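Local structure of MSM0271 protein (Mycobacterium smegmatis, 5SUH) at residues Thr146-Thr149 with Asp150-Val154; Ser163-Leu166 with Pro167-Leu171. The protein forms double-ringed trimers that probably tile the protein shell of the mycobacterial RMM microcompartment and may take part in transport across it. All coordinates share one frame; numbering follows the deposited sequence.

How the interactions relate
Both interactions are local, each folding a short piece of chain back on itself, and their centres lie about 7 Å apart at one end of the second BMC repeat. Interaction 1 starts helix 150-156; interaction 2 turns the chain into strand 170-177. The two are joined through the backbone of Ile148, whose N and O probably bond to Gln169 O and Gly168 N, both at 3.0 Å. Interaction 1 is the more buried, with a water-bridged helix cap and a histidine ring that bonds to a second subunit. Interaction 2 runs from a buried Ile165-Leu171 pair to an exposed glycine corner, and its polar part is one backbone turn bond and one bond to a side-chain amide. Both touch the third subunit.

Interaction 1: Thr146-Thr149 with Asp150-Val154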
loop_
_atom_site.group_PDB
_atom_site.type_symbol
_atom_site.label_atom_id
_atom_site.label_comp_id
_atom_site.label_asym_id
_atom_site.label_seq_id
_atom_site.Cartn_x
_atom_site.Cartn_y
_atom_site.Cartn_z
ATOM N N THR A 146 25.971 17.214 12.016
ATOM C CA THR A 146 25.854 17.329 13.472
ATOM C C THR A 146 24.619 18.119 13.907
ATOM O O THR A 146 24.130 18.970 13.167
ATOM C CB THR A 146 27.093 17.974 14.088
ATOM O OG1 THR A 146 27.239 19.311 13.600
ATOM C CG2 THR A 146 28.315 17.163 13.744
ATOM N N ASP A 147 24.092 17.774 15.081
ATOM C CA ASP A 147 23.001 18.515 15.713
ATOM C C ASP A 147 21.827 18.723 14.740
ATOM O O ASP A 147 21.482 19.856 14.387
ATOM C CB ASP A 147 23.546 19.861 16.233
ATOM C CG ASP A 147 22.551 20.614 17.118
ATOM O OD1 ASP A 147 21.735 19.950 17.798
ATOM O OD2 ASP A 147 22.596 21.872 17.154
ATOM N N ILE A 148 21.178 17.629 14.353
ATOM C CA ILE A 148 20.132 17.704 13.341
ATOM C C ILE A 148 18.963 18.579 13.853
ATOM O O ILE A 148 18.575 18.515 15.027
ATOM C CB ILE A 148 19.653 16.269 12.918
ATOM C CG1 ILE A 148 18.742 16.330 11.691
ATOM C CG2 ILE A 148 18.960 15.515 14.070
ATOM C CD1 ILE A 148 18.362 14.952 11.110
ATOM N N THR A 149 18.458 19.449 12.984
ATOM C CA THR A 149 17.364 20.354 13.357
ATOM C C THR A 149 16.080 19.550 13.513
ATOM O O THR A 149 15.944 18.466 12.933
ATOM C CB THR A 149 17.136 21.451 12.320
ATOM O OG1 THR A 149 16.634 20.867 11.110
ATOM C CG2 THR A 149 18.417 22.174 12.013
ATOM N N ASP A 150 15.137 20.062 14.290
ATOM C CA ASP A 150 13.947 19.273 14.601
ATOM C C ASP A 150 13.068 19.035 13.366
ATOM O O ASP A 150 12.452 17.973 13.234
ATOM C CB ASP A 150 13.162 19.920 15.746
ATOM C CG ASP A 150 12.752 21.334 15.452
ATOM O OD1 ASP A 150 13.184 21.880 14.410
ATOM O OD2 ASP A 150 12.008 21.905 16.280
ATOM N N GLN A 151 13.046 19.989 12.439
ATOM C CA GLN A 151 12.258 19.831 11.212
ATOM C C GLN A 151 12.887 18.791 10.269
ATOM O O GLN A 151 12.188 18.048 9.575
ATOM C CB GLN A 151 12.096 21.186 10.512
ATOM C CG GLN A 151 10.948 22.034 11.055
ATOM C CD GLN A 151 10.689 23.298 10.235
ATOM O OE1 GLN A 151 9.558 23.570 9.843
ATOM N NE2 GLN A 151 11.723 24.085 10.011
ATOM N N HIS A 152 14.213 18.719 10.266
ATOM C CA HIS A 152 14.898 17.713 9.477
ATOM C C HIS A 152 14.596 16.325 10.051
ATOM O O HIS A 152 14.283 15.396 9.309
ATOM C CB HIS A 152 16.409 17.988 9.460
ATOM C CG HIS A 152 17.177 17.104 8.526
ATOM N ND1 HIS A 152 18.553 17.119 8.451
ATOM C CD2 HIS A 152 16.754 16.193 7.610
ATOM C CE1 HIS A 152 18.946 16.231 7.550
ATOM N NE2 HIS A 152 17.874 15.663 7.020
ATOM N N ALA A 153 14.663 16.208 11.378
ATOM C CA ALA A 153 14.423 14.945 12.078
ATOM C C ALA A 153 12.986 14.463 11.866
ATOM O O ALA A 153 12.753 13.276 11.597
ATOM C CB ALA A 153 14.735 15.094 13.593
ATOM N N VAL A 154 12.020 15.378 11.937
ATOM C CA VAL A 154 10.646 14.943 11.798
ATOM C C VAL A 154 10.344 14.419 10.371
ATOM O O VAL A 154 9.722 13.359 10.234
ATOM C CB VAL A 154 9.659 16.071 12.141
ATOM C CG1 VAL A 154 8.289 15.610 11.859
ATOM C CG2 VAL A 154 9.713 16.416 13.597
HETATM O O HOH W 1 19.168 19.429 10.095
#
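Thr149 and Ala153 meet at the start of helix 150-156, where the chain leaves an extended approach, with Ile148 and Thr149 both in extended backbone conformations, and winds directly into helical turns from Asp150 onward. The first backbone bond of the helix runs from Ala153 N to Thr149 O at 3.0 Å, and Val154 N to Asp150 O continues the pattern. Thr149 is the N-cap. With chi1 at 68° its OG1 sits between the backbone N and the carbonyl carbon, from where it accepts a weak bond from His152 N at 3.3 Å. Asp150 adds a second, weak link within the first turn, its OD1 receiving Gln151 N.

The His152 side chain turns back toward the loop, its CG anti to the backbone N (chi1 -173°). Ile148 crosses it at about a right angle and lays its CD1 over one ring face, 3.6 Å from the centroid and 21° off the normal, a CH-pi contact displaced toward the rim. In the plane of the same ring, water 1 lies 2.9 Å from ND1 and accepts from Thr149 N at 3.0 Å, so ring and cap share one solvent molecule. At the other ring nitrogen, NE2 bonds to Glu79 of the second subunit; the ring is thus held at both nitrogens as well as over a face. Ile148 CG2 also approaches Ala153 CB at 4.3 Å. The bond from His152 N to Thr149 OG1 is a threonine N-cap, here placed at a subunit interface of a BMC-fold shell protein.

Interaction 2: Ser163-Leu166 with Pro167-Leu171; sequences SMIL and PGQSL
Ile165 and Gln169 run past each other in opposite directions, and the carboxamide of Gln169 reaches back to the first residue of its own turn, Leu166. Its OE1 accepts Leu166 N at 2.9 Å in an almost straight bond (178°), with the donor in the carbonyl plane on a lone pair. With chi1 at -72° and an extended chain beyond CG, the side chain runs back alongside Leu166, where a type II beta turn begins that is closed by Gln169 N to Leu166 O at 3.2 Å. Leu166 is therefore gripped through both its N and its O by one residue.

The packed side is built on Ile165: its CG1 comes within 3.5 Å of Gln169 OE1, and Ile165 CD1 meets Leu171 CB at 3.8 Å, the two side chains crossing at about a right angle. The corner of the turn is looser. Gly168 is exposed there, with a positive phi of 104° that suits glycine, and Pro167 is only partly buried.

Around the turn, Pro167 rests on Asp150 and Leu171 on Leu156, both of helix 150-156. Ile165 leans on Val199 of strand 197-202, while the backbone of Leu171 pairs with Ile145 as strand 170-177 enters the sheet beside strand 138-145.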
loop_
_atom_site.group_PDB
_atom_site.type_symbol
_atom_site.label_atom_id
_atom_site.label_comp_id
_atom_site.label_asym_id
_atom_site.label_seq_id
_atom_site.Cartn_x
_atom_site.Cartn_y
_atom_site.Cartn_z
ATOM N N SER A 163 13.962 2.335 13.616
ATOM C CA SER A 163 14.280 3.257 14.720
ATOM C C SER A 163 14.252 4.659 14.174
ATOM O O SER A 163 14.165 4.878 12.949
ATOM C CB SER A 163 15.631 3.018 15.406
ATOM O OG SER A 163 15.582 2.018 16.398
ATOM N N MET A 164 14.324 5.611 15.096
ATOM C CA MET A 164 14.154 6.997 14.743
ATOM C C MET A 164 15.295 7.821 15.270
ATOM O O MET A 164 15.918 7.475 16.278
ATOM C CB MET A 164 12.815 7.501 15.285
ATOM C CG MET A 164 11.624 6.685 14.755
ATOM S SD MET A 164 10.014 7.100 15.459
ATOM C CE MET A 164 10.239 6.663 17.173
ATOM N N ILE A 165 15.555 8.927 14.584
ATOM C CA ILE A 165 16.572 9.858 15.027
ATOM C C ILE A 165 15.874 11.019 15.723
ATOM O O ILE A 165 14.787 11.437 15.308
ATOM C CB ILE A 165 17.423 10.344 13.853
ATOM C CG1 ILE A 165 18.622 11.140 14.357
ATOM C CG2 ILE A 165 16.565 11.112 12.845
ATOM C CD1 ILE A 165 19.656 11.388 13.315
ATOM N N LEU A 166 16.459 11.475 16.827
ATOM C CA LEU A 166 15.915 12.588 17.624
ATOM C C LEU A 166 16.658 13.909 17.360
ATOM O O LEU A 166 17.855 13.898 17.030
ATOM C CB LEU A 166 15.971 12.244 19.112
ATOM C CG LEU A 166 15.173 11.016 19.545
ATOM C CD1 LEU A 166 15.375 10.771 21.030
ATOM C CD2 LEU A 166 13.682 11.155 19.210
ATOM N N PRO A 167 15.957 15.047 17.498
ATOM C CA PRO A 167 16.623 16.341 17.228
ATOM C C PRO A 167 17.836 16.519 18.133
ATOM O O PRO A 167 17.725 16.170 19.307
ATOM C CB PRO A 167 15.540 17.387 17.538
ATOM C CG PRO A 167 14.222 16.644 17.431
ATOM C CD PRO A 167 14.541 15.208 17.879
ATOM N N GLY A 168 18.980 16.967 17.612
ATOM C CA GLY A 168 20.151 17.141 18.461
ATOM C C GLY A 168 21.207 16.064 18.294
ATOM O O GLY A 168 22.377 16.236 18.647
ATOM N N GLN A 169 20.777 14.914 17.797
ATOM C CA GLN A 169 21.707 13.850 17.510
ATOM C C GLN A 169 22.515 14.173 16.227
ATOM O O GLN A 169 22.088 14.994 15.383
ATOM C CB GLN A 169 20.955 12.536 17.348
ATOM C CG GLN A 169 20.400 11.927 18.646
ATOM C CD GLN A 169 19.903 10.503 18.400
ATOM O OE1 GLN A 169 18.876 10.269 17.745
ATOM N NE2 GLN A 169 20.677 9.536 18.885
ATOM N N SER A 170 23.666 13.518 16.074
ATOM C CA SER A 170 24.429 13.646 14.847
ATOM C C SER A 170 24.033 12.516 13.876
ATOM O O SER A 170 23.738 11.386 14.283
ATOM C CB SER A 170 25.928 13.615 15.139
ATOM O OG SER A 170 26.314 14.755 15.881
ATOM N N LEU A 171 24.015 12.829 12.592
ATOM C CA LEU A 171 23.599 11.867 11.578
ATOM C C LEU A 171 24.719 11.544 10.573
ATOM O O LEU A 171 25.298 12.456 9.971
ATOM C CB LEU A 171 22.389 12.406 10.833
ATOM C CG LEU A 171 21.955 11.662 9.584
ATOM C CD1 LEU A 171 21.391 10.298 9.990
ATOM C CD2 LEU A 171 20.945 12.520 8.827
#